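Local coordinates for inositol 2-dehydrogenase/D-chiro-inositol 3-dehydrogenase (PDB 4MIY), which oxidises myo-inositol and D-chiro-inositol to their keto derivatives, using NAD as the hydride acceptor, at the interface of chains A and B. Coordinates in Å, arbitrary orientation; residue numbers count along the deposited sequence, not the author numbering. Chains: chain A/B, Inositol 2-dehydrogenase/D-chiro-inositol 3-dehydrogenase.

The interface of chains A and B. Residues chain A 149-150, 221, 223, 225; chain B 197-198, 211, 213, 227.
Strands 148-156 and 223-229 of chain A, with the loop residue A:Gly221 ahead of the second, meet strand 212-218 of chain B and the loops that hold B:Pro197, B:Arg198 and B:Pro211. The patch is a worked example of apolar packing between strand side chains of one subunit and loop prolines, an arginine stem and a leucine of the other. B:Pro197 meets two valines: its CG touches the CG2 methyl of A:Val150 at 3.8 Å, while CB meets A:Val223 CG2. A:Val223 divides its branches between two partners. With CG1 anti to the backbone N (chi1 178°), that methyl points at B:Leu213 and CG2 is turned to the proline. The leucine answers tip to tip, its CD1 methyl 3.7 Å from A:Val223 CG1. The same CD1 also meets the end of A:Gln225, whose chain is extended beyond CG and brings its amide nitrogen NE2 to 3.9 Å, a van der Waals contact only.

Further along, A:Leu149 spreads its fork over two chain B residues. Its CD1 reaches the ring of B:Pro211 at CD (3.7 Å), a proline that follows a cis peptide bond. CD2 instead rests on B:Arg198, crossing that side chain at about a right angle and touching CG at 3.8 Å. The arginine's contribution here is thus its aliphatic stem, extended from CG to NE, together with its backbone. Its amide N donates to the carbonyl O of A:Gly221 at 2.9 Å. This backbone bond ties the loop of B:Arg198 to that of A:Gly221. B:Leu227 lies at the margin, near A:Val150.

Because the whole interface is two-fold symmetric, the patch recurs with the chains exchanged. Largely apolar, with a backbone bond at one end, it joins two subunits of the deposited tetramer and is likely to support that assembly.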
loop_
_atom_site.group_PDB
_atom_site.type_symbol
_atom_site.label_atom_id
_atom_site.label_comp_id
_atom_site.label_asym_id
_atom_site.label_seq_id
_atom_site.Cartn_x
_atom_site.Cartn_y
_atom_site.Cartn_z
ATOM N N LEU A 149 -6.441 3.894 23.257
ATOM C CA LEU A 149 -5.830 4.927 24.049
ATOM C C LEU A 149 -6.040 6.268 23.408
ATOM O O LEU A 149 -6.325 7.216 24.057
ATOM C CB LEU A 149 -4.345 4.648 24.184
ATOM C CG LEU A 149 -3.984 3.320 24.813
ATOM C CD1 LEU A 149 -2.512 3.079 24.711
ATOM C CD2 LEU A 149 -4.473 3.269 26.244
ATOM N N VAL A 150 -5.851 6.301 22.101
ATOM C CA VAL A 150 -5.974 7.484 21.289
ATOM C C VAL A 150 -6.659 7.111 19.976
ATOM O O VAL A 150 -6.481 6.047 19.505
ATOM C CB VAL A 150 -4.596 8.124 21.002
ATOM C CG1 VAL A 150 -4.732 9.344 20.077
ATOM C CG2 VAL A 150 -3.906 8.507 22.292
ATOM N N GLY A 221 -10.864 7.697 29.254
ATOM C CA GLY A 221 -9.648 8.454 29.089
ATOM C C GLY A 221 -9.088 8.509 27.684
ATOM O O GLY A 221 -8.108 9.118 27.456
ATOM N N VAL A 223 -8.434 9.712 24.158
ATOM C CA VAL A 223 -8.437 10.996 23.526
ATOM C C VAL A 223 -8.600 10.850 22.020
ATOM O O VAL A 223 -7.917 10.082 21.391
ATOM C CB VAL A 223 -7.159 11.778 23.848
ATOM C CG1 VAL A 223 -7.165 13.067 23.142
ATOM C CG2 VAL A 223 -7.058 12.005 25.308
ATOM N N GLN A 225 -8.553 12.889 18.467
ATOM C CA GLN A 225 -8.109 14.031 17.710
ATOM C C GLN A 225 -8.646 14.000 16.295
ATOM O O GLN A 225 -8.234 13.190 15.519
ATOM C CB GLN A 225 -6.586 14.088 17.668
ATOM C CG GLN A 225 -5.925 14.241 19.002
ATOM C CD GLN A 225 -4.444 14.310 18.925
ATOM O OE1 GLN A 225 -3.844 13.636 18.172
ATOM N NE2 GLN A 225 -3.869 15.148 19.703
ATOM N N PRO B 197 -3.287 11.025 27.657
ATOM C CA PRO B 197 -4.469 10.205 27.452
ATOM C C PRO B 197 -4.489 9.093 28.462
ATOM O O PRO B 197 -3.649 9.020 29.300
ATOM C CB PRO B 197 -4.247 9.623 26.044
ATOM C CG PRO B 197 -3.093 10.176 25.556
ATOM C CD PRO B 197 -2.306 10.824 26.590
ATOM N N ARG B 198 -5.481 8.249 28.348
ATOM C CA ARG B 198 -5.573 7.015 29.063
ATOM C C ARG B 198 -4.230 6.341 29.234
ATOM O O ARG B 198 -3.525 6.166 28.287
ATOM C CB ARG B 198 -6.467 6.122 28.229
ATOM C CG ARG B 198 -6.758 4.844 28.794
ATOM C CD ARG B 198 -7.872 4.235 28.053
ATOM N NE ARG B 198 -8.242 3.017 28.705
ATOM C CZ ARG B 198 -9.179 2.209 28.290
ATOM N NH1 ARG B 198 -9.834 2.467 27.199
ATOM N NH2 ARG B 198 -9.455 1.157 28.988
ATOM N N PRO B 211 0.485 6.635 26.510
ATOM C CA PRO B 211 1.155 7.569 25.611
ATOM C C PRO B 211 1.126 9.002 26.078
ATOM O O PRO B 211 0.563 9.295 27.068
ATOM C CB PRO B 211 0.372 7.422 24.288
ATOM C CG PRO B 211 -0.831 6.818 24.625
ATOM C CD PRO B 211 -0.693 6.049 25.876
ATOM N N LEU B 213 0.645 13.057 24.351
ATOM C CA LEU B 213 0.313 13.852 23.199
ATOM C C LEU B 213 1.011 15.205 23.302
ATOM O O LEU B 213 0.985 15.828 24.327
ATOM C CB LEU B 213 -1.194 14.007 23.083
ATOM C CG LEU B 213 -2.035 12.744 22.922
ATOM C CD1 LEU B 213 -3.469 13.028 22.931
ATOM C CD2 LEU B 213 -1.691 12.047 21.643
ATOM N N LEU B 227 2.113 12.172 18.470
ATOM C CA LEU B 227 1.794 11.061 19.352
ATOM C C LEU B 227 3.064 10.391 19.748
ATOM O O LEU B 227 3.814 9.964 18.915
ATOM C CB LEU B 227 0.924 10.029 18.644
ATOM C CG LEU B 227 0.785 8.666 19.321
ATOM C CD1 LEU B 227 0.027 8.759 20.597
ATOM C CD2 LEU B 227 0.105 7.727 18.378
#